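Local coordinates for protein 4-amino-4-deoxy-L-arabinose transferase or related glycosyltransferases of PMT family (Cupriavidus metallidurans, PDB 5EZM) that probably transfers 4-amino-4-deoxy-L-arabinose from a polyprenyl-phosphate carrier to lipid A, as a zinc-binding integral membrane glycosyltransferase with a GT-C fold, at residues V76-N81 / V248-L253; F86-F91 / N158-T163; L253-V256 / E260-N263. All coordinates share one frame; numbering follows the deposited sequence.

Interaction 1: residues V76-N81 / V248-L253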
ATOM      1  N   VAL A  76      12.825  -9.111  15.472  1.00 67.53           N
ATOM      2  CA  VAL A  76      14.086  -8.827  14.798  1.00 67.09           C
ATOM      3  C   VAL A  76      14.243  -9.665  13.532  1.00 66.52           C
ATOM      4  O   VAL A  76      14.469  -9.128  12.447  1.00 65.17           O
ATOM      5  CB  VAL A  76      15.281  -9.043  15.753  1.00 67.38           C
ATOM      6  CG1 VAL A  76      16.593  -8.762  15.035  1.00 68.33           C
ATOM      7  CG2 VAL A  76      15.134  -8.171  16.989  1.00 67.51           C
ATOM      8  N   THR A  77      14.128 -10.984  13.656  1.00 66.59           N
ATOM      9  CA  THR A  77      14.311 -11.895  12.530  1.00 66.68           C
ATOM     10  C   THR A  77      12.962 -12.095  11.851  1.00 64.78           C
ATOM     11  O   THR A  77      12.136 -12.893  12.302  1.00 64.55           O
ATOM     12  CB  THR A  77      14.907 -13.217  13.002  1.00 66.32           C
ATOM     13  OG1 THR A  77      16.058 -12.953  13.815  1.00 66.24           O
ATOM     14  CG2 THR A  77      15.323 -14.074  11.810  1.00 65.30           C
ATOM     15  N   ILE A  78      12.738 -11.359  10.759  1.00 62.76           N
ATOM     16  CA  ILE A  78      11.491 -11.465  10.012  1.00 60.53           C
ATOM     17  C   ILE A  78      11.397 -12.839   9.361  1.00 60.35           C
ATOM     18  O   ILE A  78      12.372 -13.348   8.792  1.00 60.50           O
ATOM     19  CB  ILE A  78      11.406 -10.344   8.961  1.00 58.29           C
ATOM     20  CG1 ILE A  78      11.467  -8.974   9.632  1.00 59.38           C
ATOM     21  CG2 ILE A  78      10.136 -10.468   8.137  1.00 56.17           C
ATOM     22  CD1 ILE A  78      11.577  -7.827   8.648  1.00 61.20           C
ATOM     23  N   ARG A  79      10.219 -13.453   9.447  1.00 59.69           N
ATOM     24  CA  ARG A  79       9.991 -14.768   8.867  1.00 58.85           C
ATOM     25  C   ARG A  79       8.677 -14.797   8.103  1.00 58.38           C
ATOM     26  O   ARG A  79       7.692 -14.170   8.508  1.00 58.35           O
ATOM     27  CB  ARG A  79       9.999 -15.859   9.941  1.00 57.20           C
ATOM     28  CG  ARG A  79      11.379 -16.135  10.505  1.00 59.08           C
ATOM     29  CD  ARG A  79      11.405 -17.387  11.365  1.00 60.71           C
ATOM     30  NE  ARG A  79      12.735 -17.616  11.917  1.00 63.78           N
ATOM     31  CZ  ARG A  79      13.663 -18.368  11.336  1.00 66.18           C
ATOM     32  NH1 ARG A  79      13.403 -18.973  10.184  1.00 68.46           N
ATOM     33  NH2 ARG A  79      14.852 -18.516  11.904  1.00 65.53           N
ATOM     34  N   TYR A  80       8.676 -15.522   6.987  1.00 58.07           N
ATOM     35  CA  TYR A  80       7.496 -15.709   6.150  1.00 59.50           C
ATOM     36  C   TYR A  80       7.337 -17.207   5.933  1.00 58.77           C
ATOM     37  O   TYR A  80       8.178 -17.836   5.279  1.00 56.74           O
ATOM     38  CB  TYR A  80       7.635 -14.961   4.820  1.00 60.76           C
ATOM     39  CG  TYR A  80       6.382 -14.928   3.967  1.00 60.48           C
ATOM     40  CD1 TYR A  80       5.119 -14.956   4.545  1.00 61.54           C
ATOM     41  CD2 TYR A  80       6.465 -14.878   2.582  1.00 60.72           C
ATOM     42  CE1 TYR A  80       3.970 -14.923   3.765  1.00 61.98           C
ATOM     43  CE2 TYR A  80       5.322 -14.851   1.793  1.00 62.12           C
ATOM     44  CZ  TYR A  80       4.076 -14.874   2.389  1.00 60.33           C
ATOM     45  OH  TYR A  80       2.937 -14.847   1.610  1.00 54.94           O
ATOM     46  N   ASN A  81       6.267 -17.773   6.493  1.00 56.80           N
ATOM     47  CA  ASN A  81       6.048 -19.218   6.504  1.00 55.48           C
ATOM     48  C   ASN A  81       7.236 -19.935   7.145  1.00 57.76           C
ATOM     49  O   ASN A  81       7.805 -20.876   6.585  1.00 58.75           O
ATOM     50  CB  ASN A  81       5.757 -19.739   5.097  1.00 54.39           C
ATOM     51  CG  ASN A  81       4.481 -19.149   4.521  1.00 56.19           C
ATOM     52  OD1 ASN A  81       3.383 -19.640   4.786  1.00 56.53           O
ATOM     53  ND2 ASN A  81       4.619 -18.082   3.739  1.00 57.13           N
ATOM     54  N   VAL A 248      19.745   2.199  13.315  1.00 83.40           N
ATOM     55  CA  VAL A 248      20.847   1.249  13.497  1.00 83.06           C
ATOM     56  C   VAL A 248      20.482   0.049  14.367  1.00 82.03           C
ATOM     57  O   VAL A 248      20.821  -1.082  13.984  1.00 82.19           O
ATOM     58  CB  VAL A 248      22.097   1.987  14.014  1.00 83.63           C
ATOM     59  CG1 VAL A 248      23.128   0.990  14.510  1.00 83.87           C
ATOM     60  CG2 VAL A 248      22.686   2.847  12.911  1.00 84.46           C
ATOM     61  N   PRO A 249      19.821   0.206  15.528  1.00 80.99           N
ATOM     62  CA  PRO A 249      19.649  -0.959  16.423  1.00 80.44           C
ATOM     63  C   PRO A 249      19.085  -2.214  15.765  1.00 78.94           C
ATOM     64  O   PRO A 249      19.625  -3.308  15.979  1.00 81.15           O
ATOM     65  CB  PRO A 249      18.714  -0.412  17.508  1.00 78.30           C
ATOM     66  CG  PRO A 249      19.053   1.016  17.581  1.00 79.36           C
ATOM     67  CD  PRO A 249      19.304   1.435  16.159  1.00 80.19           C
ATOM     68  N   TRP A 250      18.027  -2.098  14.960  1.00 75.22           N
ATOM     69  CA  TRP A 250      17.485  -3.300  14.333  1.00 72.67           C
ATOM     70  C   TRP A 250      18.463  -3.887  13.325  1.00 72.12           C
ATOM     71  O   TRP A 250      18.601  -5.112  13.233  1.00 74.61           O
ATOM     72  CB  TRP A 250      16.146  -3.015  13.657  1.00 70.63           C
ATOM     73  CG  TRP A 250      15.641  -4.210  12.892  1.00 70.17           C
ATOM     74  CD1 TRP A 250      14.996  -5.302  13.404  1.00 69.63           C
ATOM     75  CD2 TRP A 250      15.757  -4.442  11.483  1.00 68.93           C
ATOM     76  NE1 TRP A 250      14.696  -6.192  12.400  1.00 66.77           N
ATOM     77  CE2 TRP A 250      15.153  -5.688  11.211  1.00 67.40           C
ATOM     78  CE3 TRP A 250      16.307  -3.715  10.424  1.00 68.92           C
ATOM     79  CZ2 TRP A 250      15.084  -6.219   9.927  1.00 67.09           C
ATOM     80  CZ3 TRP A 250      16.237  -4.244   9.149  1.00 69.36           C
ATOM     81  CH2 TRP A 250      15.631  -5.484   8.912  1.00 67.84           C
ATOM     82  N   PHE A 251      19.145  -3.034  12.559  1.00 68.59           N
ATOM     83  CA  PHE A 251      20.081  -3.546  11.565  1.00 69.40           C
ATOM     84  C   PHE A 251      21.245  -4.268  12.230  1.00 71.90           C
ATOM     85  O   PHE A 251      21.673  -5.334  11.769  1.00 71.24           O
ATOM     86  CB  PHE A 251      20.570  -2.406  10.671  1.00 70.14           C
ATOM     87  CG  PHE A 251      19.570  -1.994   9.626  1.00 70.31           C
ATOM     88  CD1 PHE A 251      19.621  -2.529   8.349  1.00 70.11           C
ATOM     89  CD2 PHE A 251      18.563  -1.091   9.927  1.00 70.02           C
ATOM     90  CE1 PHE A 251      18.693  -2.161   7.389  1.00 67.54           C
ATOM     91  CE2 PHE A 251      17.634  -0.718   8.968  1.00 67.05           C
ATOM     92  CZ  PHE A 251      17.699  -1.254   7.699  1.00 65.29           C
ATOM     93  N   TYR A 252      21.754  -3.715  13.332  1.00 74.16           N
ATOM     94  CA  TYR A 252      22.802  -4.398  14.079  1.00 75.49           C
ATOM     95  C   TYR A 252      22.297  -5.718  14.644  1.00 73.57           C
ATOM     96  O   TYR A 252      22.987  -6.738  14.561  1.00 74.71           O
ATOM     97  CB  TYR A 252      23.328  -3.503  15.200  1.00 75.72           C
ATOM     98  CG  TYR A 252      24.362  -4.179  16.072  1.00 77.76           C
ATOM     99  CD1 TYR A 252      25.693  -4.231  15.687  1.00 80.72           C
ATOM    100  CD2 TYR A 252      24.005  -4.769  17.279  1.00 77.54           C
ATOM    101  CE1 TYR A 252      26.643  -4.848  16.477  1.00 83.39           C
ATOM    102  CE2 TYR A 252      24.948  -5.392  18.076  1.00 79.72           C
ATOM    103  CZ  TYR A 252      26.266  -5.427  17.671  1.00 83.43           C
ATOM    104  OH  TYR A 252      27.215  -6.043  18.459  1.00 87.22           O
ATOM    105  N   LEU A 253      21.094  -5.720  15.221  1.00 70.86           N
ATOM    106  CA  LEU A 253      20.581  -6.941  15.834  1.00 71.33           C
ATOM    107  C   LEU A 253      20.399  -8.043  14.797  1.00 71.37           C
ATOM    108  O   LEU A 253      20.868  -9.173  14.984  1.00 73.30           O
ATOM    109  CB  LEU A 253      19.267  -6.650  16.558  1.00 69.19           C
ATOM    110  CG  LEU A 253      19.405  -5.859  17.861  1.00 67.71           C
ATOM    111  CD1 LEU A 253      18.039  -5.455  18.389  1.00 66.88           C
ATOM    112  CD2 LEU A 253      20.163  -6.668  18.896  1.00 65.98           C
TER

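Interaction 2: residues F86-F91 / N158-T163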
ATOM      1  N   PHE A  86      14.212 -11.607   4.252  1.00 64.36           N
ATOM      2  CA  PHE A  86      15.070 -10.436   4.384  1.00 63.40           C
ATOM      3  C   PHE A  86      14.926  -9.480   3.203  1.00 67.60           C
ATOM      4  O   PHE A  86      15.867  -8.756   2.870  1.00 69.53           O
ATOM      5  CB  PHE A  86      16.529 -10.859   4.543  1.00 58.03           C
ATOM      6  CG  PHE A  86      16.812 -11.604   5.814  1.00 56.38           C
ATOM      7  CD1 PHE A  86      15.978 -11.470   6.915  1.00 56.25           C
ATOM      8  CD2 PHE A  86      17.920 -12.435   5.913  1.00 56.96           C
ATOM      9  CE1 PHE A  86      16.242 -12.157   8.094  1.00 55.78           C
ATOM     10  CE2 PHE A  86      18.192 -13.122   7.088  1.00 55.58           C
ATOM     11  CZ  PHE A  86      17.350 -12.985   8.179  1.00 54.95           C
ATOM     12  N   GLU A  87      13.757  -9.459   2.561  1.00 67.99           N
ATOM     13  CA  GLU A  87      13.548  -8.572   1.425  1.00 69.46           C
ATOM     14  C   GLU A  87      12.980  -7.212   1.824  1.00 68.80           C
ATOM     15  O   GLU A  87      12.962  -6.304   0.986  1.00 69.57           O
ATOM     16  CB  GLU A  87      12.632  -9.239   0.374  1.00 68.03           C
ATOM     17  CG  GLU A  87      12.971 -10.712   0.053  1.00 71.62           C
ATOM     18  CD  GLU A  87      13.451 -10.980  -1.392  1.00 75.22           C
ATOM     19  OE1 GLU A  87      13.532 -10.050  -2.221  1.00 76.83           O
ATOM     20  OE2 GLU A  87      13.754 -12.151  -1.710  1.00 76.23           O
ATOM     21  N   LYS A  88      12.540  -7.035   3.072  1.00 68.13           N
ATOM     22  CA  LYS A  88      11.937  -5.785   3.527  1.00 67.84           C
ATOM     23  C   LYS A  88      12.315  -5.499   4.973  1.00 67.20           C
ATOM     24  O   LYS A  88      12.554  -6.428   5.755  1.00 65.53           O
ATOM     25  CB  LYS A  88      10.401  -5.811   3.424  1.00 66.51           C
ATOM     26  CG  LYS A  88       9.842  -6.090   2.040  1.00 66.53           C
ATOM     27  CD  LYS A  88      10.106  -4.952   1.072  1.00 66.10           C
ATOM     28  CE  LYS A  88       9.655  -5.343  -0.327  1.00 67.93           C
ATOM     29  NZ  LYS A  88       9.923  -4.286  -1.336  1.00 71.37           N
ATOM     30  N   PRO A  89      12.374  -4.224   5.356  1.00 68.68           N
ATOM     31  CA  PRO A  89      12.577  -3.856   6.771  1.00 67.98           C
ATOM     32  C   PRO A  89      11.281  -3.989   7.555  1.00 66.20           C
ATOM     33  O   PRO A  89      10.205  -4.134   6.955  1.00 65.36           O
ATOM     34  CB  PRO A  89      13.043  -2.391   6.688  1.00 67.20           C
ATOM     35  CG  PRO A  89      13.405  -2.164   5.258  1.00 68.06           C
ATOM     36  CD  PRO A  89      12.511  -3.060   4.468  1.00 68.64           C
ATOM     37  N   PRO A  90      11.327  -3.930   8.888  1.00 64.21           N
ATOM     38  CA  PRO A  90      10.215  -4.450   9.703  1.00 62.72           C
ATOM     39  C   PRO A  90       9.196  -3.457  10.254  1.00 61.32           C
ATOM     40  O   PRO A  90       8.274  -3.908  10.943  1.00 62.24           O
ATOM     41  CB  PRO A  90      10.972  -5.096  10.866  1.00 63.18           C
ATOM     42  CG  PRO A  90      12.098  -4.152  11.096  1.00 64.59           C
ATOM     43  CD  PRO A  90      12.503  -3.633   9.729  1.00 64.25           C
ATOM     44  N   PHE A  91       9.307  -2.149  10.000  1.00 58.92           N
ATOM     45  CA  PHE A  91       8.446  -1.200  10.708  1.00 56.08           C
ATOM     46  C   PHE A  91       6.969  -1.459  10.427  1.00 54.64           C
ATOM     47  O   PHE A  91       6.138  -1.453  11.346  1.00 55.27           O
ATOM     48  CB  PHE A  91       8.812   0.238  10.345  1.00 55.91           C
ATOM     49  CG  PHE A  91       7.881   1.260  10.942  1.00 55.02           C
ATOM     50  CD1 PHE A  91       7.885   1.506  12.306  1.00 55.62           C
ATOM     51  CD2 PHE A  91       6.997   1.965  10.142  1.00 52.08           C
ATOM     52  CE1 PHE A  91       7.026   2.441  12.863  1.00 53.38           C
ATOM     53  CE2 PHE A  91       6.138   2.900  10.695  1.00 51.74           C
ATOM     54  CZ  PHE A  91       6.154   3.139  12.057  1.00 51.39           C
ATOM     55  N   ASN A 158      -3.301  -3.359   1.925  1.00 57.68           N
ATOM     56  CA  ASN A 158      -2.181  -3.685   2.801  1.00 58.65           C
ATOM     57  C   ASN A 158      -0.892  -3.921   2.022  1.00 58.06           C
ATOM     58  O   ASN A 158      -0.604  -5.046   1.602  1.00 53.42           O
ATOM     59  CB  ASN A 158      -2.508  -4.911   3.659  1.00 56.03           C
ATOM     60  CG  ASN A 158      -1.431  -5.209   4.679  1.00 54.87           C
ATOM     61  OD1 ASN A 158      -0.639  -4.337   5.035  1.00 52.93           O
ATOM     62  ND2 ASN A 158      -1.398  -6.445   5.159  1.00 58.09           N
ATOM     63  N   THR A 159      -0.109  -2.860   1.842  1.00 62.82           N
ATOM     64  CA  THR A 159       1.191  -2.942   1.196  1.00 66.19           C
ATOM     65  C   THR A 159       2.113  -1.930   1.859  1.00 66.97           C
ATOM     66  O   THR A 159       1.658  -0.972   2.486  1.00 68.85           O
ATOM     67  CB  THR A 159       1.093  -2.682  -0.314  1.00 69.17           C
ATOM     68  OG1 THR A 159       2.362  -2.935  -0.926  1.00 74.59           O
ATOM     69  CG2 THR A 159       0.692  -1.241  -0.581  1.00 67.47           C
ATOM     70  N   LEU A 160       3.422  -2.152   1.720  1.00 68.90           N
ATOM     71  CA  LEU A 160       4.390  -1.270   2.367  1.00 69.95           C
ATOM     72  C   LEU A 160       4.433   0.116   1.738  1.00 69.67           C
ATOM     73  O   LEU A 160       4.879   1.067   2.392  1.00 71.38           O
ATOM     74  CB  LEU A 160       5.785  -1.892   2.323  1.00 70.74           C
ATOM     75  CG  LEU A 160       6.219  -2.698   3.548  1.00 69.90           C
ATOM     76  CD1 LEU A 160       5.174  -3.732   3.913  1.00 69.24           C
ATOM     77  CD2 LEU A 160       7.556  -3.361   3.287  1.00 71.78           C
ATOM     78  N   ASP A 161       3.964   0.252   0.497  1.00 70.06           N
ATOM     79  CA  ASP A 161       4.119   1.509  -0.227  1.00 74.15           C
ATOM     80  C   ASP A 161       3.349   2.650   0.428  1.00 73.11           C
ATOM     81  O   ASP A 161       3.805   3.799   0.396  1.00 75.77           O
ATOM     82  CB  ASP A 161       3.678   1.323  -1.679  1.00 77.93           C
ATOM     83  CG  ASP A 161       4.503   0.274  -2.404  1.00 80.84           C
ATOM     84  OD1 ASP A 161       5.743   0.280  -2.245  1.00 81.86           O
ATOM     85  OD2 ASP A 161       3.912  -0.563  -3.120  1.00 80.94           O
ATOM     86  N   MET A 162       2.193   2.365   1.031  1.00 70.20           N
ATOM     87  CA  MET A 162       1.437   3.432   1.678  1.00 70.83           C
ATOM     88  C   MET A 162       2.039   3.806   3.030  1.00 68.52           C
ATOM     89  O   MET A 162       2.019   4.981   3.414  1.00 70.43           O
ATOM     90  CB  MET A 162      -0.031   3.027   1.829  1.00 74.95           C
ATOM     91  CG  MET A 162      -0.870   3.988   2.676  1.00 79.60           C
ATOM     92  SD  MET A 162      -0.758   5.738   2.209  1.00 83.01           S
ATOM     93  CE  MET A 162      -1.303   5.672   0.508  1.00 84.22           C
ATOM     94  N   THR A 163       2.577   2.832   3.765  1.00 64.74           N
ATOM     95  CA  THR A 163       3.294   3.156   4.995  1.00 62.19           C
ATOM     96  C   THR A 163       4.487   4.056   4.698  1.00 62.97           C
ATOM     97  O   THR A 163       4.663   5.117   5.320  1.00 67.96           O
ATOM     98  CB  THR A 163       3.750   1.873   5.695  1.00 59.40           C
ATOM     99  OG1 THR A 163       2.721   0.881   5.609  1.00 58.33           O
ATOM    100  CG2 THR A 163       4.053   2.145   7.156  1.00 57.73           C
TER

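Interaction 3: residues L253-V256 / E260-N263. With MPG ([(Z)-octadec-9-enyl] (2R)-2,3-bis(oxidanyl)propanoate), chain K.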
ATOM      1  N   LEU A 253      21.094  -5.720  15.221  1.00 70.86           N
ATOM      2  CA  LEU A 253      20.581  -6.941  15.834  1.00 71.33           C
ATOM      3  C   LEU A 253      20.399  -8.043  14.797  1.00 71.37           C
ATOM      4  O   LEU A 253      20.868  -9.173  14.984  1.00 73.30           O
ATOM      5  CB  LEU A 253      19.267  -6.650  16.558  1.00 69.19           C
ATOM      6  CG  LEU A 253      19.405  -5.859  17.861  1.00 67.71           C
ATOM      7  CD1 LEU A 253      18.039  -5.455  18.389  1.00 66.88           C
ATOM      8  CD2 LEU A 253      20.163  -6.668  18.896  1.00 65.98           C
ATOM      9  N   VAL A 254      19.735  -7.728  13.684  1.00 68.85           N
ATOM     10  CA  VAL A 254      19.472  -8.751  12.679  1.00 66.79           C
ATOM     11  C   VAL A 254      20.760  -9.157  11.968  1.00 69.23           C
ATOM     12  O   VAL A 254      20.889 -10.302  11.516  1.00 68.50           O
ATOM     13  CB  VAL A 254      18.392  -8.264  11.692  1.00 62.32           C
ATOM     14  CG1 VAL A 254      18.969  -7.277  10.691  1.00 61.25           C
ATOM     15  CG2 VAL A 254      17.729  -9.443  10.990  1.00 59.89           C
ATOM     16  N   SER A 255      21.736  -8.248  11.870  1.00 71.12           N
ATOM     17  CA  SER A 255      23.003  -8.599  11.234  1.00 70.50           C
ATOM     18  C   SER A 255      23.844  -9.494  12.135  1.00 71.60           C
ATOM     19  O   SER A 255      24.538 -10.395  11.651  1.00 73.68           O
ATOM     20  CB  SER A 255      23.780  -7.336  10.867  1.00 70.98           C
ATOM     21  OG  SER A 255      23.095  -6.570   9.894  1.00 69.76           O
ATOM     22  N   VAL A 256      23.803  -9.251  13.447  1.00 70.58           N
ATOM     23  CA  VAL A 256      24.547 -10.081  14.390  1.00 69.48           C
ATOM     24  C   VAL A 256      23.914 -11.461  14.492  1.00 69.69           C
ATOM     25  O   VAL A 256      24.594 -12.484  14.355  1.00 73.54           O
ATOM     26  CB  VAL A 256      24.621  -9.396  15.766  1.00 69.07           C
ATOM     27  CG1 VAL A 256      24.987 -10.407  16.844  1.00 69.20           C
ATOM     28  CG2 VAL A 256      25.625  -8.257  15.738  1.00 71.19           C
ATOM     29  N   GLU A 260      24.238 -13.448   7.447  1.00 66.24           N
ATOM     30  CA  GLU A 260      23.963 -13.358   6.020  1.00 68.26           C
ATOM     31  C   GLU A 260      23.015 -12.220   5.667  1.00 66.40           C
ATOM     32  O   GLU A 260      22.748 -12.008   4.477  1.00 63.55           O
ATOM     33  CB  GLU A 260      23.390 -14.686   5.511  1.00 70.55           C
ATOM     34  CG  GLU A 260      21.952 -14.976   5.941  1.00 69.96           C
ATOM     35  CD  GLU A 260      21.831 -15.417   7.392  1.00 71.08           C
ATOM     36  OE1 GLU A 260      22.864 -15.505   8.088  1.00 73.14           O
ATOM     37  OE2 GLU A 260      20.694 -15.681   7.841  1.00 69.66           O
ATOM     38  N   PHE A 261      22.509 -11.477   6.659  1.00 67.74           N
ATOM     39  CA  PHE A 261      21.501 -10.459   6.362  1.00 66.37           C
ATOM     40  C   PHE A 261      22.058  -9.291   5.556  1.00 68.76           C
ATOM     41  O   PHE A 261      21.471  -8.963   4.511  1.00 67.86           O
ATOM     42  CB  PHE A 261      20.837  -9.972   7.653  1.00 62.72           C
ATOM     43  CG  PHE A 261      19.947  -8.771   7.455  1.00 60.15           C
ATOM     44  CD1 PHE A 261      18.598  -8.929   7.179  1.00 56.79           C
ATOM     45  CD2 PHE A 261      20.461  -7.480   7.539  1.00 59.00           C
ATOM     46  CE1 PHE A 261      17.779  -7.821   6.992  1.00 54.27           C
ATOM     47  CE2 PHE A 261      19.647  -6.374   7.348  1.00 55.60           C
ATOM     48  CZ  PHE A 261      18.306  -6.545   7.078  1.00 52.76           C
ATOM     49  N   PRO A 262      23.133  -8.603   5.975  1.00 70.45           N
ATOM     50  CA  PRO A 262      23.502  -7.360   5.268  1.00 70.66           C
ATOM     51  C   PRO A 262      23.847  -7.570   3.803  1.00 71.58           C
ATOM     52  O   PRO A 262      23.411  -6.780   2.954  1.00 72.57           O
ATOM     53  CB  PRO A 262      24.702  -6.836   6.073  1.00 71.82           C
ATOM     54  CG  PRO A 262      25.234  -8.014   6.795  1.00 73.24           C
ATOM     55  CD  PRO A 262      24.050  -8.879   7.097  1.00 72.40           C
ATOM     56  N   ASN A 263      24.607  -8.622   3.479  1.00 70.54           N
ATOM     57  CA  ASN A 263      24.932  -8.894   2.083  1.00 71.29           C
ATOM     58  C   ASN A 263      23.670  -9.110   1.258  1.00 70.79           C
ATOM     59  O   ASN A 263      23.577  -8.638   0.118  1.00 72.43           O
ATOM     60  CB  ASN A 263      25.853 -10.109   1.984  1.00 74.62           C
ATOM     61  CG  ASN A 263      26.347 -10.350   0.574  1.00 78.42           C
ATOM     62  OD1 ASN A 263      26.216  -9.492  -0.297  1.00 79.05           O
ATOM     63  ND2 ASN A 263      26.928 -11.521   0.342  1.00 81.23           N
TER
HETATM   64  C2  MPG K 610      21.714   2.058   7.819  1.00 81.32           C
HETATM   65  C3  MPG K 610      22.324   1.336   9.016  1.00 80.73           C
HETATM   66  C4  MPG K 610      22.946   0.008   8.611  1.00 80.12           C
HETATM   67  C5  MPG K 610      23.617  -0.746   9.773  1.00 78.74           C
HETATM   68  C6  MPG K 610      24.465  -1.925   9.264  1.00 79.96           C
HETATM   69  C7  MPG K 610      24.707  -3.006  10.335  1.00 81.21           C
HETATM   70  C8  MPG K 610      25.412  -4.254   9.752  1.00 80.50           C
HETATM   71  C1  MPG K 610      21.262   3.484   8.146  1.00 81.98           C

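Interaction 1: residues V76-N81 / V248-L253
W250 reaches out from the predicted transmembrane helix 236-257 to the backbone of V76, in the loop that leads into strand 79-80. From CB, the side chain leaves with CG anti to the backbone N (chi1 174°), which sends the indole across to the loop. CD1 of W250 comes first, 3.9 Å from CA of V76. Next to it, NE1 of W250 donates a hydrogen bond of 2.9 Å to O of V76. That bond is bent, with an angle of 143° at the hydrogen, and the oxygen sits at the ring edge but tilted somewhat out of the indole plane. Seen from the acceptor, the donor lies in the carbonyl plane, on a lone pair (C=O...N 118°). Further along the ring, CZ2 of W250 meets CD1 of I78 at 4.1 Å, the two side chains crossing at about a right angle. W94 makes an edge-to-face pair with the indole. One turn along the helix from W250, the CB of L253 packs on CG1 of V76 at 3.7 Å, and a lipid molecule touches both residues. One polar bond thus sits in an otherwise apolar contact: it satisfies the indole N-H with a backbone carbonyl in a buried setting and probably fixes the rotation of the ring, joining the loop to the helix without relying on charge.

Interaction 2: residues F86-F91 / N158-T163
Apolar packing carries the contact, in two places. In the first, the aliphatic part of K88 passes obliquely over the CD2 methyl of L160: CB, CG and CD of K88 all approach CD2 of L160, the nearest being CD at 3.7 Å. The turn about the CB-CG bond of the lysine (chi2 -68°) brings CD to the methyl that CB and CG also approach. In the second, CG2 of T163 comes to the CD2-CE2 side of the F91 ring, 4.2 Å from CE2 of F91, in a looser and oblique approach.

The two sides are the loop from strand 83-84 to helix 91-103 and the start of helix 160-178, both parts of the GT-C fold. The same loop carries E87, which with H268 and H270 holds the zinc ion next to a bound phosphocholine.

The polar groups of T163, D161 and E87 find their partners outside the two segments. T163 turns its methyl to F91, and its OG1 shares a hydrogen bond with ND1 of H92. D161 forms a salt bridge with K206 through OD1, and NZ of K88 stays 6.3 Å from that OD1 of D161, too far for a direct pair, though the opposite charges may still attract. E87 binds the metal through OE2.

Interaction 3: residues L253-V256 / E260-N263
The F261 ring is covered on one face by V254: the CG1 methyl of V254 stands over the middle of the ring, 3.5 Å from the centroid and only 10° off the normal, a CH-pi contact. Around the same ring, W250 meets it nearly at right angles, F86 packs edge-to-face with it, and F265 brings a ring almost parallel to it, so the phenyl group belongs to an aromatic cluster. V254 places CG1 in the position between its backbone N and carbonyl carbon (chi1 77°), which directs this methyl at the ring centre, while CG2 of V254 reaches CD1 of F261 at 3.9 Å. S255 stands beside the ring, its OG 3.6 Å from CD2 of F261 in an oblique approach and 3.8 Å from CD of P262. This hydroxyl is hydrogen-bonded to the carbonyl oxygen of F251, one turn back in its own helix. S255 also borders a lipid site, where its OG lies 3.3 Å from the tail carbon C8 of MPG. The segments form a tight turn between two consecutive helices, in which the last turn of helix 236-257 faces the first turn of helix 261-267. P262 suits that first turn, where a backbone N-H has no earlier turn to bond to. Across the two segments the contact is largely apolar, with a CH-pi component, and the pairing of OG with F251 O is consistent with S255 lying against a hydrocarbon chain.

From the N terminus, the chain passes 76-81 and strands 79-80 and 83-84, then enters the zinc-site loop 86-91. Interaction 2 closes first, as helix 160-178 begins, and its whole loop lies within the longer one that interaction 1 closes at 248-253. Interaction 3 follows directly, sharing L253 with interaction 1 and closing a short turn between helices 236-257 and 261-267. The three adjoin one another: CD1 of I78 packs on the carbonyl oxygen of K88, W250 on P90, and V76 on V254. Together they tie the segment 76-91, with its short hairpin and zinc ligand, to helix 160-178 and the predicted transmembrane helix 236-257.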